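Local atomic coordinates of aldehyde dehydrogenase (Burkholderia cenocepacia, PDB entry 4O6R), a protein that probably oxidises aldehydes to carboxylic acids with NAD+ or NADP+ as the electron acceptor and binds adenosine monophosphate in its nucleotide pocket. Residues Ser37-Ile42 with Thr185-Leu190; Val142-Ile147 with Asp475-Arg480; Asn262-Asp267 with Ser293-His298. All coordinates share one frame; numbering follows the deposited sequence.

Contact 1: residues Ser37-Ile42 with Thr185-Leu190; sequences SVITKI and TPLSTL
The only ring here, that of Pro-186, turns its CG corner to Ile-42, whose CD1 approaches that CG to 3.8 Å and whose CG2 touches the same carbon. This is the place where strand 37-43 of an N-terminal beta hairpin lies against the first turn of helix 187-199 in the nucleotide-binding half of the aldehyde dehydrogenase fold. Proline suits the approach to a helix start, where its lack of an amide hydrogen costs nothing. The first turn is anchored by Asp-97, which accepts the amide hydrogen of Leu-187. Leu-187 carries the rest of the contact with its forked end. CD1 meets Ile-39 CG2 at 3.9 Å, while CD2 rests against the CG2 methyls of both Thr-40 and Ile-42; beta-branched residues suit the strand because they present a methyl close to the backbone. That Ile-39 and Thr-40 both point to the helix follows from the helical backbone of Ile-39 (psi -51°) and from the pairing of both residues with Val-30, consistent with a classic beta bulge. Ile-42 lies close to Glu-183, a residue that binds AMP. Thr-40 divides its two branches: CG2, between the backbone N and the carbonyl carbon, meets the leucine tip to tip, whereas OG1, anti to the backbone N, donates to Lys-41 O at 3.0 Å from above the carbonyl plane.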
ATOM      1  N   SER A  37     -48.237  16.877  -4.692  1.00 17.52           N
ATOM      2  CA  SER A  37     -48.795  16.600  -6.021  1.00 17.66           C
ATOM      3  C   SER A  37     -48.021  15.437  -6.633  1.00 17.08           C
ATOM      4  O   SER A  37     -46.894  15.136  -6.240  1.00 15.94           O
ATOM      5  CB  SER A  37     -48.759  17.854  -6.916  1.00 17.83           C
ATOM      6  OG  SER A  37     -47.427  18.214  -7.232  1.00 17.34           O
ATOM      7  N   VAL A  38     -48.659  14.770  -7.589  1.00 17.54           N
ATOM      8  CA  VAL A  38     -48.048  13.660  -8.289  1.00 17.41           C
ATOM      9  C   VAL A  38     -47.195  14.184  -9.428  1.00 17.24           C
ATOM     10  O   VAL A  38     -47.712  14.770 -10.361  1.00 17.66           O
ATOM     11  CB  VAL A  38     -49.117  12.723  -8.866  1.00 18.21           C
ATOM     12  CG1 VAL A  38     -48.475  11.602  -9.675  1.00 18.18           C
ATOM     13  CG2 VAL A  38     -49.967  12.182  -7.724  1.00 18.64           C
ATOM     14  N   ILE A  39     -45.895  13.946  -9.356  1.00 16.45           N
ATOM     15  CA  ILE A  39     -44.989  14.306 -10.430  1.00 16.48           C
ATOM     16  C   ILE A  39     -45.250  13.364 -11.596  1.00 16.88           C
ATOM     17  O   ILE A  39     -45.488  13.790 -12.706  1.00 17.38           O
ATOM     18  CB  ILE A  39     -43.518  14.219  -9.977  1.00 15.76           C
ATOM     19  CG1 ILE A  39     -43.246  15.207  -8.829  1.00 15.68           C
ATOM     20  CG2 ILE A  39     -42.563  14.504 -11.136  1.00 15.78           C
ATOM     21  CD1 ILE A  39     -41.954  14.927  -8.103  1.00 15.03           C
ATOM     22  N   THR A  40     -45.247  12.076 -11.319  1.00 17.04           N
ATOM     23  CA  THR A  40     -45.414  11.069 -12.345  1.00 17.41           C
ATOM     24  C   THR A  40     -45.636   9.740 -11.662  1.00 17.68           C
ATOM     25  O   THR A  40     -45.459   9.618 -10.445  1.00 17.28           O
ATOM     26  CB  THR A  40     -44.146  10.952 -13.230  1.00 17.12           C
ATOM     27  OG1 THR A  40     -44.352   9.974 -14.257  1.00 17.34           O
ATOM     28  CG2 THR A  40     -42.876  10.517 -12.371  1.00 16.21           C
ATOM     29  N   LYS A  41     -45.990   8.737 -12.456  1.00 18.34           N
ATOM     30  CA  LYS A  41     -45.953   7.353 -12.014  1.00 18.67           C
ATOM     31  C   LYS A  41     -44.659   6.738 -12.531  1.00 17.81           C
ATOM     32  O   LYS A  41     -44.224   7.072 -13.632  1.00 18.10           O
ATOM     33  CB  LYS A  41     -47.168   6.572 -12.576  1.00 20.25           C
ATOM     34  CG  LYS A  41     -48.512   7.208 -12.249  1.00 22.05           C
ATOM     35  CD  LYS A  41     -49.678   6.365 -12.769  1.00 23.79           C
ATOM     36  CE  LYS A  41     -51.000   6.849 -12.202  1.00 25.50           C
ATOM     37  NZ  LYS A  41     -51.098   6.603 -10.733  1.00 25.80           N
ATOM     38  N   ILE A  42     -44.033   5.865 -11.739  1.00 16.65           N
ATOM     39  CA  ILE A  42     -42.897   5.081 -12.220  1.00 16.00           C
ATOM     40  C   ILE A  42     -43.273   3.604 -12.298  1.00 15.93           C
ATOM     41  O   ILE A  42     -44.169   3.151 -11.601  1.00 16.26           O
ATOM     42  CB  ILE A  42     -41.666   5.172 -11.294  1.00 15.06           C
ATOM     43  CG1 ILE A  42     -42.041   4.869  -9.846  1.00 14.85           C
ATOM     44  CG2 ILE A  42     -40.992   6.530 -11.436  1.00 14.87           C
ATOM     45  CD1 ILE A  42     -40.906   4.306  -9.042  1.00 14.41           C
ATOM     46  N   THR A 185     -38.043   8.635  -4.252  1.00 12.18           N
ATOM     47  CA  THR A 185     -37.257   9.626  -4.988  1.00 12.06           C
ATOM     48  C   THR A 185     -36.429   8.950  -6.081  1.00 11.88           C
ATOM     49  O   THR A 185     -35.197   8.931  -6.004  1.00 11.93           O
ATOM     50  CB  THR A 185     -36.263  10.352  -4.049  1.00 11.76           C
ATOM     51  OG1 THR A 185     -35.390   9.388  -3.423  1.00 11.25           O
ATOM     52  CG2 THR A 185     -36.990  11.131  -3.004  1.00 11.90           C
ATOM     53  N   PRO A 186     -37.089   8.334  -7.075  1.00 11.83           N
ATOM     54  CA  PRO A 186     -36.330   7.496  -8.019  1.00 11.69           C
ATOM     55  C   PRO A 186     -35.844   8.242  -9.259  1.00 11.75           C
ATOM     56  O   PRO A 186     -35.141   7.681 -10.084  1.00 11.58           O
ATOM     57  CB  PRO A 186     -37.371   6.470  -8.459  1.00 11.89           C
ATOM     58  CG  PRO A 186     -38.646   7.249  -8.451  1.00 12.22           C
ATOM     59  CD  PRO A 186     -38.539   8.096  -7.195  1.00 12.15           C
ATOM     60  N   LEU A 187     -36.267   9.478  -9.427  1.00 12.03           N
ATOM     61  CA  LEU A 187     -36.205  10.071 -10.767  1.00 12.18           C
ATOM     62  C   LEU A 187     -34.782  10.413 -11.256  1.00 12.00           C
ATOM     63  O   LEU A 187     -34.429  10.138 -12.414  1.00 12.00           O
ATOM     64  CB  LEU A 187     -37.126  11.273 -10.842  1.00 12.62           C
ATOM     65  CG  LEU A 187     -38.609  10.940 -10.634  1.00 12.95           C
ATOM     66  CD1 LEU A 187     -39.439  12.193 -10.635  1.00 13.35           C
ATOM     67  CD2 LEU A 187     -39.110   9.981 -11.706  1.00 13.14           C
ATOM     68  N   SER A 188     -33.946  10.956 -10.377  1.00 11.80           N
ATOM     69  CA  SER A 188     -32.591  11.332 -10.781  1.00 11.53           C
ATOM     70  C   SER A 188     -31.740  10.094 -11.116  1.00 11.14           C
ATOM     71  O   SER A 188     -30.906  10.140 -12.020  1.00 11.13           O
ATOM     72  CB  SER A 188     -31.964  12.242  -9.712  1.00 11.56           C
ATOM     73  OG  SER A 188     -31.726  11.513  -8.521  1.00 11.64           O
ATOM     74  N   THR A 189     -32.005   8.966 -10.456  1.00 10.77           N
ATOM     75  CA  THR A 189     -31.309   7.727 -10.719  1.00 10.53           C
ATOM     76  C   THR A 189     -31.585   7.192 -12.123  1.00 10.74           C
ATOM     77  O   THR A 189     -30.698   6.690 -12.808  1.00 10.58           O
ATOM     78  CB  THR A 189     -31.709   6.669  -9.670  1.00 10.35           C
ATOM     79  OG1 THR A 189     -31.369   7.159  -8.379  1.00 10.22           O
ATOM     80  CG2 THR A 189     -30.964   5.368  -9.912  1.00 10.21           C
ATOM     81  N   LEU A 190     -32.835   7.312 -12.543  1.00 11.15           N
ATOM     82  CA  LEU A 190     -33.220   6.944 -13.889  1.00 11.42           C
ATOM     83  C   LEU A 190     -32.533   7.862 -14.933  1.00 11.62           C
ATOM     84  O   LEU A 190     -32.168   7.410 -16.004  1.00 11.40           O
ATOM     85  CB  LEU A 190     -34.747   6.969 -14.006  1.00 11.72           C
ATOM     86  CG  LEU A 190     -35.465   5.960 -13.112  1.00 11.72           C
ATOM     87  CD1 LEU A 190     -36.956   5.994 -13.378  1.00 12.16           C
ATOM     88  CD2 LEU A 190     -34.967   4.550 -13.388  1.00 11.55           C
TER

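Contact 2: residues Val142-Ile147 with Asp475-Arg480; sequences VQRAPI and DYTEAR
Strands 138-153 and 477-485 run antiparallel here; in aldehyde dehydrogenases such strands form the protruding oligomerisation element, consistent with the neighbouring subunits that pack on Val-142, Gln-143 and Ala-479. Gln-143 pairs with Arg-480 and Ala-145 with Glu-478, both hydrogen-bonded pairs; Glu-478 N meets Ala-145 O at 2.8 Å.

Arg-144 folds back over the neighbouring strand because its chain bends twice, at chi2 (-58°) and chi3 (-52°). The guanidinium then lies over the peptide between Glu-478 and Ala-479, and with its side edge grips one atom: NE and NH2 both donate to Thr-477 OG1, each at 3.1 Å and close to the guanidinium plane. Threonine suits this position because OG1, held between the backbone N and the carbonyl carbon (chi1 55°), can accept from the arginine while also bonding to Met-473 O. A water links NH2 to Thr-477 O.

On the other face, Glu-478 CG takes the crowded position between backbone N and carbonyl carbon, with the chain extended beyond it. Arg-480, its CG beside the backbone N, bends at chi2, and its NE meets Glu-478 OE2 at 3.0 Å in a salt bridge, from above the carboxylate plane. Waters tie OE2 to Pro-146 O and OE1 to Ile-147 O. The small Ala-145 lets its CB meet Arg-480 CG at 3.7 Å.

Ile-147, CG1 anti to the carbonyl carbon, sends CD1 across to the backbone of Asp-475 and Tyr-476. Arg-466 NH2 of a second subunit donates to Ala-479 O, and Arg-480 NH1 donates weakly to that subunit's Ile-437 O. Helix 469-475 leads into strand 477-485, helix 47-66 packs on Pro-146, and strands 228-232 and 251-255 touch both Ile-147 and Tyr-476.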
ATOM      1  N   VAL A 142      -1.308 -12.271  -6.079  1.00  7.65           N
ATOM      2  CA  VAL A 142      -2.683 -12.130  -5.634  1.00  7.93           C
ATOM      3  C   VAL A 142      -3.324 -10.996  -6.427  1.00  8.80           C
ATOM      4  O   VAL A 142      -2.796  -9.878  -6.438  1.00  8.70           O
ATOM      5  CB  VAL A 142      -2.759 -11.811  -4.151  1.00  7.79           C
ATOM      6  CG1 VAL A 142      -4.210 -11.679  -3.685  1.00  7.71           C
ATOM      7  CG2 VAL A 142      -2.019 -12.876  -3.349  1.00  7.79           C
ATOM      8  N   GLN A 143      -4.426 -11.303  -7.099  1.00  9.64           N
ATOM      9  CA  GLN A 143      -5.205 -10.298  -7.804  1.00 10.88           C
ATOM     10  C   GLN A 143      -6.365  -9.811  -6.933  1.00 10.30           C
ATOM     11  O   GLN A 143      -6.888 -10.561  -6.133  1.00  9.45           O
ATOM     12  CB  GLN A 143      -5.808 -10.905  -9.049  1.00 12.65           C
ATOM     13  CG  GLN A 143      -4.800 -11.533  -9.990  1.00 14.73           C
ATOM     14  CD  GLN A 143      -4.486 -10.619 -11.096  1.00 16.78           C
ATOM     15  OE1 GLN A 143      -4.483  -9.390 -10.922  1.00 19.21           O
ATOM     16  NE2 GLN A 143      -4.257 -11.180 -12.260  1.00 18.40           N
ATOM     17  N   ARG A 144      -6.796  -8.567  -7.155  1.00 10.22           N
ATOM     18  CA  ARG A 144      -8.068  -8.088  -6.632  1.00  9.99           C
ATOM     19  C   ARG A 144      -9.120  -8.219  -7.727  1.00  9.98           C
ATOM     20  O   ARG A 144      -9.273  -7.323  -8.573  1.00 10.31           O
ATOM     21  CB  ARG A 144      -7.939  -6.637  -6.171  1.00 10.14           C
ATOM     22  CG  ARG A 144      -6.888  -6.445  -5.066  1.00 10.28           C
ATOM     23  CD  ARG A 144      -7.131  -7.279  -3.800  1.00 10.17           C
ATOM     24  NE  ARG A 144      -8.496  -7.104  -3.254  1.00 10.17           N
ATOM     25  CZ  ARG A 144      -8.939  -7.671  -2.136  1.00 10.31           C
ATOM     26  NH1 ARG A 144      -8.137  -8.435  -1.391  1.00 10.04           N
ATOM     27  NH2 ARG A 144     -10.197  -7.476  -1.732  1.00 10.47           N
ATOM     28  N   ALA A 145      -9.862  -9.319  -7.715  1.00  9.27           N
ATOM     29  CA  ALA A 145     -10.857  -9.572  -8.774  1.00  9.08           C
ATOM     30  C   ALA A 145     -12.221  -9.020  -8.330  1.00  8.90           C
ATOM     31  O   ALA A 145     -12.486  -8.938  -7.153  1.00  8.42           O
ATOM     32  CB  ALA A 145     -10.965 -11.055  -9.045  1.00  9.23           C
ATOM     33  N   PRO A 146     -13.086  -8.646  -9.286  1.00  9.00           N
ATOM     34  CA  PRO A 146     -14.421  -8.239  -8.896  1.00  8.98           C
ATOM     35  C   PRO A 146     -15.205  -9.397  -8.301  1.00  8.88           C
ATOM     36  O   PRO A 146     -14.871 -10.557  -8.524  1.00  8.97           O
ATOM     37  CB  PRO A 146     -15.064  -7.786 -10.212  1.00  9.13           C
ATOM     38  CG  PRO A 146     -14.218  -8.310 -11.290  1.00  9.26           C
ATOM     39  CD  PRO A 146     -12.877  -8.625 -10.742  1.00  9.21           C
ATOM     40  N   ILE A 147     -16.258  -9.071  -7.581  1.00  8.83           N
ATOM     41  CA  ILE A 147     -17.097 -10.078  -6.934  1.00  9.05           C
ATOM     42  C   ILE A 147     -18.027 -10.734  -7.939  1.00  9.06           C
ATOM     43  O   ILE A 147     -18.159 -11.972  -7.937  1.00  9.58           O
ATOM     44  CB  ILE A 147     -17.887  -9.446  -5.779  1.00  9.16           C
ATOM     45  CG1 ILE A 147     -16.892  -9.011  -4.694  1.00  9.04           C
ATOM     46  CG2 ILE A 147     -18.935 -10.417  -5.244  1.00  9.51           C
ATOM     47  CD1 ILE A 147     -17.500  -8.093  -3.670  1.00  9.14           C
ATOM     48  N   ASP A 475     -13.563  -3.554  -0.617  1.00 11.97           N
ATOM     49  CA  ASP A 475     -14.838  -4.168  -0.269  1.00 12.94           C
ATOM     50  C   ASP A 475     -15.637  -4.576  -1.528  1.00 11.47           C
ATOM     51  O   ASP A 475     -16.642  -5.282  -1.409  1.00 11.42           O
ATOM     52  CB  ASP A 475     -15.737  -3.193   0.535  1.00 15.46           C
ATOM     53  CG  ASP A 475     -15.237  -2.885   1.936  1.00 18.64           C
ATOM     54  OD1 ASP A 475     -14.351  -3.604   2.475  1.00 21.00           O
ATOM     55  OD2 ASP A 475     -15.828  -1.925   2.520  1.00 22.26           O
ATOM     56  N   TYR A 476     -15.254  -4.085  -2.704  1.00 10.30           N
ATOM     57  CA  TYR A 476     -15.866  -4.512  -3.978  1.00  9.65           C
ATOM     58  C   TYR A 476     -14.999  -5.473  -4.806  1.00  8.83           C
ATOM     59  O   TYR A 476     -15.312  -5.746  -5.972  1.00  8.15           O
ATOM     60  CB  TYR A 476     -16.322  -3.289  -4.813  1.00 10.02           C
ATOM     61  CG  TYR A 476     -17.689  -2.853  -4.368  1.00 10.44           C
ATOM     62  CD1 TYR A 476     -18.793  -3.634  -4.669  1.00 10.93           C
ATOM     63  CD2 TYR A 476     -17.886  -1.695  -3.597  1.00 10.64           C
ATOM     64  CE1 TYR A 476     -20.066  -3.271  -4.251  1.00 11.17           C
ATOM     65  CE2 TYR A 476     -19.164  -1.327  -3.181  1.00 11.02           C
ATOM     66  CZ  TYR A 476     -20.247  -2.141  -3.528  1.00 11.30           C
ATOM     67  OH  TYR A 476     -21.529  -1.853  -3.135  1.00 12.05           O
ATOM     68  N   THR A 477     -13.955  -6.021  -4.185  1.00  7.92           N
ATOM     69  CA  THR A 477     -13.134  -7.035  -4.831  1.00  7.94           C
ATOM     70  C   THR A 477     -12.891  -8.199  -3.878  1.00  7.91           C
ATOM     71  O   THR A 477     -13.251  -8.157  -2.704  1.00  7.53           O
ATOM     72  CB  THR A 477     -11.780  -6.456  -5.318  1.00  7.78           C
ATOM     73  OG1 THR A 477     -11.108  -5.826  -4.203  1.00  7.55           O
ATOM     74  CG2 THR A 477     -12.018  -5.466  -6.431  1.00  7.96           C
ATOM     75  N   GLU A 478     -12.295  -9.254  -4.413  1.00  8.29           N
ATOM     76  CA  GLU A 478     -11.919 -10.404  -3.597  1.00  8.62           C
ATOM     77  C   GLU A 478     -10.509 -10.804  -3.942  1.00  8.31           C
ATOM     78  O   GLU A 478     -10.070 -10.665  -5.087  1.00  8.55           O
ATOM     79  CB  GLU A 478     -12.853 -11.595  -3.817  1.00  9.44           C
ATOM     80  CG  GLU A 478     -12.779 -12.094  -5.248  1.00 10.51           C
ATOM     81  CD  GLU A 478     -13.972 -12.891  -5.757  1.00 11.40           C
ATOM     82  OE1 GLU A 478     -15.079 -12.833  -5.158  1.00 12.47           O
ATOM     83  OE2 GLU A 478     -13.785 -13.591  -6.782  1.00 11.99           O
ATOM     84  N   ALA A 479      -9.793 -11.337  -2.960  1.00  7.80           N
ATOM     85  CA  ALA A 479      -8.430 -11.785  -3.203  1.00  7.82           C
ATOM     86  C   ALA A 479      -8.446 -13.128  -3.962  1.00  7.98           C
ATOM     87  O   ALA A 479      -9.146 -14.091  -3.572  1.00  7.96           O
ATOM     88  CB  ALA A 479      -7.675 -11.931  -1.893  1.00  7.84           C
ATOM     89  N   ARG A 480      -7.659 -13.189  -5.037  1.00  8.20           N
ATOM     90  CA  ARG A 480      -7.470 -14.414  -5.833  1.00  8.36           C
ATOM     91  C   ARG A 480      -5.988 -14.732  -5.807  1.00  7.80           C
ATOM     92  O   ARG A 480      -5.181 -14.052  -6.454  1.00  7.62           O
ATOM     93  CB  ARG A 480      -7.917 -14.215  -7.283  1.00  9.23           C
ATOM     94  CG  ARG A 480      -9.394 -13.994  -7.543  1.00 10.17           C
ATOM     95  CD  ARG A 480     -10.178 -15.158  -7.030  1.00 10.79           C
ATOM     96  NE  ARG A 480     -11.511 -15.337  -7.589  1.00 12.10           N
ATOM     97  CZ  ARG A 480     -11.844 -16.113  -8.620  1.00 12.95           C
ATOM     98  NH1 ARG A 480     -10.949 -16.736  -9.363  1.00 13.17           N
ATOM     99  NH2 ARG A 480     -13.119 -16.240  -8.926  1.00 14.23           N
TER
HETATM  100  O   HOH W   1     -12.106  -8.168   0.224  1.00 23.54           O
HETATM  101  O   HOH W   2     -14.637 -13.152  -9.357  1.00 22.68           O
HETATM  102  O   HOH W   3     -16.946 -13.946  -6.499  1.00 12.87           O

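Contact 3: residues Asn262-Asp267 with Ser293-His298; sequences NIVFDD and SRLVLH
A beta-alpha-beta unit, strand 261-264, helix 270-282 and strand 294-298, closes here as its two strands pair in parallel. Four backbone bonds alternate across them: Asn-262 N to Arg-294 O (2.7 Å), Val-296 N to Asn-262 O, Val-264 N to Val-296 O (2.8 Å) and His-298 N to Val-264 O (3.0 Å). Three of these run nearly along the C=O axis; Val-296 N instead meets the Asn-262 carbonyl from above its plane. The strands belong to the middle of the mixed sheet of the catalytic domain, where 395-401 and 421-423 continue it beyond them. Beta-branched and aliphatic residues suit both buried faces. On one, Ile-263 CG1 lies beside Val-296 CB, with helix 404-411 packed on this face. On the other, Leu-297 CD2 rests against both CB and CG2 of Val-264, each at 3.7 Å, and helix 302-315 covers the leucines. Asn-262 is polar among them, but its OD1 accepts from Trp-423 NE1. Past the strand end, Asp-266 lays CB over one face of the His-298 ring, 3.9 Å from the centroid, a CH-pi contact with carboxylate and ring stacked 24° apart; His-298 ND1 is bonded to Arg-300 N.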
ATOM      1  N   ASN A 262     -21.983  16.632  18.167  1.00  9.06           N
ATOM      2  CA  ASN A 262     -21.254  17.812  17.677  1.00  9.03           C
ATOM      3  C   ASN A 262     -20.886  18.604  18.917  1.00  9.18           C
ATOM      4  O   ASN A 262     -21.747  19.258  19.490  1.00  9.48           O
ATOM      5  CB  ASN A 262     -22.166  18.586  16.740  1.00  9.17           C
ATOM      6  CG  ASN A 262     -21.489  19.794  16.120  1.00  9.28           C
ATOM      7  OD1 ASN A 262     -20.271  19.934  16.179  1.00  9.28           O
ATOM      8  ND2 ASN A 262     -22.287  20.667  15.506  1.00  9.49           N
ATOM      9  N   ILE A 263     -19.646  18.445  19.396  1.00  9.06           N
ATOM     10  CA  ILE A 263     -19.245  18.881  20.720  1.00  9.30           C
ATOM     11  C   ILE A 263     -18.527  20.228  20.612  1.00  9.55           C
ATOM     12  O   ILE A 263     -17.591  20.374  19.833  1.00  9.26           O
ATOM     13  CB  ILE A 263     -18.278  17.860  21.378  1.00  9.23           C
ATOM     14  CG1 ILE A 263     -18.845  16.445  21.343  1.00  9.15           C
ATOM     15  CG2 ILE A 263     -17.953  18.259  22.809  1.00  9.46           C
ATOM     16  CD1 ILE A 263     -17.838  15.346  21.652  1.00  9.06           C
ATOM     17  N   VAL A 264     -18.968  21.207  21.390  1.00  9.97           N
ATOM     18  CA  VAL A 264     -18.360  22.515  21.389  1.00 10.42           C
ATOM     19  C   VAL A 264     -17.717  22.770  22.748  1.00 11.02           C
ATOM     20  O   VAL A 264     -18.390  22.919  23.784  1.00 11.21           O
ATOM     21  CB  VAL A 264     -19.389  23.604  21.035  1.00 10.46           C
ATOM     22  CG1 VAL A 264     -18.757  24.985  20.976  1.00 10.62           C
ATOM     23  CG2 VAL A 264     -20.064  23.251  19.719  1.00 10.23           C
ATOM     24  N   PHE A 265     -16.399  22.857  22.727  1.00  9.25           N
ATOM     25  CA  PHE A 265     -15.627  23.150  23.910  1.00 10.21           C
ATOM     26  C   PHE A 265     -15.546  24.654  24.190  1.00 11.04           C
ATOM     27  O   PHE A 265     -15.859  25.492  23.339  1.00 10.76           O
ATOM     28  CB  PHE A 265     -14.237  22.528  23.801  1.00 10.39           C
ATOM     29  CG  PHE A 265     -14.239  21.051  23.994  1.00 10.47           C
ATOM     30  CD1 PHE A 265     -14.160  20.506  25.268  1.00 10.88           C
ATOM     31  CD2 PHE A 265     -14.364  20.199  22.908  1.00 10.24           C
ATOM     32  CE1 PHE A 265     -14.201  19.125  25.444  1.00 10.91           C
ATOM     33  CE2 PHE A 265     -14.384  18.827  23.071  1.00 10.40           C
ATOM     34  CZ  PHE A 265     -14.313  18.280  24.346  1.00 10.64           C
ATOM     35  N   ASP A 266     -15.117  24.999  25.397  1.00 12.55           N
ATOM     36  CA  ASP A 266     -15.174  26.410  25.814  1.00 13.91           C
ATOM     37  C   ASP A 266     -14.109  27.266  25.137  1.00 13.42           C
ATOM     38  O   ASP A 266     -14.180  28.496  25.193  1.00 13.34           O
ATOM     39  CB  ASP A 266     -15.201  26.579  27.353  1.00 15.88           C
ATOM     40  CG  ASP A 266     -13.929  26.192  28.026  1.00 17.99           C
ATOM     41  OD1 ASP A 266     -13.170  25.365  27.518  1.00 20.87           O
ATOM     42  OD2 ASP A 266     -13.656  26.752  29.091  1.00 20.45           O
ATOM     43  N   ASP A 267     -13.159  26.630  24.461  1.00 12.57           N
ATOM     44  CA  ASP A 267     -12.154  27.367  23.722  1.00 12.64           C
ATOM     45  C   ASP A 267     -12.435  27.366  22.184  1.00 12.38           C
ATOM     46  O   ASP A 267     -11.582  27.732  21.386  1.00 12.40           O
ATOM     47  CB  ASP A 267     -10.781  26.788  24.046  1.00 12.76           C
ATOM     48  CG  ASP A 267     -10.548  25.461  23.366  1.00 12.38           C
ATOM     49  OD1 ASP A 267     -11.551  24.742  23.144  1.00 11.96           O
ATOM     50  OD2 ASP A 267      -9.391  25.160  23.015  1.00 12.51           O
ATOM     51  N   SER A 293     -26.881  15.778  15.114  1.00  8.14           N
ATOM     52  CA  SER A 293     -28.192  15.834  15.794  1.00  8.42           C
ATOM     53  C   SER A 293     -28.137  15.985  17.315  1.00  8.55           C
ATOM     54  O   SER A 293     -29.197  16.177  17.954  1.00  8.95           O
ATOM     55  CB  SER A 293     -29.043  14.607  15.445  1.00  8.53           C
ATOM     56  OG  SER A 293     -28.321  13.387  15.667  1.00  8.64           O
ATOM     57  N   ARG A 294     -26.952  15.865  17.884  1.00  8.39           N
ATOM     58  CA  ARG A 294     -26.741  16.155  19.280  1.00  8.63           C
ATOM     59  C   ARG A 294     -25.709  17.228  19.412  1.00  8.71           C
ATOM     60  O   ARG A 294     -24.538  17.009  19.096  1.00  8.85           O
ATOM     61  CB  ARG A 294     -26.280  14.911  20.062  1.00  8.85           C
ATOM     62  CG  ARG A 294     -27.333  13.817  20.078  1.00  9.19           C
ATOM     63  CD  ARG A 294     -26.904  12.618  20.937  1.00  9.64           C
ATOM     64  NE  ARG A 294     -25.788  11.904  20.321  1.00  9.56           N
ATOM     65  CZ  ARG A 294     -24.740  11.391  20.984  1.00  9.86           C
ATOM     66  NH1 ARG A 294     -24.668  11.424  22.320  1.00 10.15           N
ATOM     67  NH2 ARG A 294     -23.759  10.817  20.291  1.00  9.88           N
ATOM     68  N   LEU A 295     -26.126  18.390  19.918  1.00  8.75           N
ATOM     69  CA  LEU A 295     -25.224  19.495  20.100  1.00  8.87           C
ATOM     70  C   LEU A 295     -24.846  19.472  21.551  1.00  8.91           C
ATOM     71  O   LEU A 295     -25.711  19.579  22.425  1.00  9.33           O
ATOM     72  CB  LEU A 295     -25.915  20.779  19.675  1.00  9.13           C
ATOM     73  CG  LEU A 295     -25.127  22.055  19.768  1.00  9.48           C
ATOM     74  CD1 LEU A 295     -24.000  22.036  18.765  1.00  9.41           C
ATOM     75  CD2 LEU A 295     -26.053  23.233  19.557  1.00 10.00           C
ATOM     76  N   VAL A 296     -23.570  19.226  21.812  1.00  8.67           N
ATOM     77  CA  VAL A 296     -23.076  18.925  23.132  1.00  8.74           C
ATOM     78  C   VAL A 296     -22.187  20.107  23.533  1.00  9.11           C
ATOM     79  O   VAL A 296     -21.067  20.244  23.025  1.00  9.01           O
ATOM     80  CB  VAL A 296     -22.275  17.603  23.155  1.00  8.61           C
ATOM     81  CG1 VAL A 296     -21.773  17.326  24.565  1.00  8.75           C
ATOM     82  CG2 VAL A 296     -23.119  16.440  22.654  1.00  8.43           C
ATOM     83  N   LEU A 297     -22.689  20.974  24.414  1.00  9.29           N
ATOM     84  CA  LEU A 297     -22.082  22.291  24.634  1.00  9.68           C
ATOM     85  C   LEU A 297     -21.473  22.416  26.017  1.00 10.14           C
ATOM     86  O   LEU A 297     -22.106  22.056  27.008  1.00 10.03           O
ATOM     87  CB  LEU A 297     -23.145  23.381  24.518  1.00  9.81           C
ATOM     88  CG  LEU A 297     -23.870  23.457  23.181  1.00  9.51           C
ATOM     89  CD1 LEU A 297     -24.960  24.501  23.281  1.00  9.74           C
ATOM     90  CD2 LEU A 297     -22.907  23.821  22.050  1.00  9.35           C
ATOM     91  N   HIS A 298     -20.256  22.945  26.083  1.00 10.41           N
ATOM     92  CA  HIS A 298     -19.624  23.187  27.355  1.00 11.35           C
ATOM     93  C   HIS A 298     -20.450  24.223  28.127  1.00 12.25           C
ATOM     94  O   HIS A 298     -20.875  25.228  27.571  1.00 11.87           O
ATOM     95  CB  HIS A 298     -18.197  23.701  27.187  1.00 11.45           C
ATOM     96  CG  HIS A 298     -17.420  23.688  28.461  1.00 11.91           C
ATOM     97  ND1 HIS A 298     -17.525  24.691  29.392  1.00 12.48           N
ATOM     98  CD2 HIS A 298     -16.605  22.760  29.004  1.00 12.12           C
ATOM     99  CE1 HIS A 298     -16.777  24.408  30.445  1.00 12.84           C
ATOM    100  NE2 HIS A 298     -16.197  23.244  30.229  1.00 12.73           N
TER

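In the fold
The three contacts lie well apart, their centres about 35 Å (contacts 1 and 2), 39 Å (1 and 3) and 42 Å (2 and 3) from one another, and contacts 1 and 3 fall on opposite sides of the chain's centre. Contact 1 is close to the nucleotide pocket: the Pro-186 side chain is about 9 Å from the bound AMP, and Lys-180 and Glu-183, which bind it, precede the 185-190 segment. Contact 2 is farther off, the Tyr-476 side chain lying about 14 Å from the bound AMP, and meets other subunits. Along the sequence the segments of contacts 1 and 2 alternate, whereas contact 3 is local and remote from the AMP-binding residues.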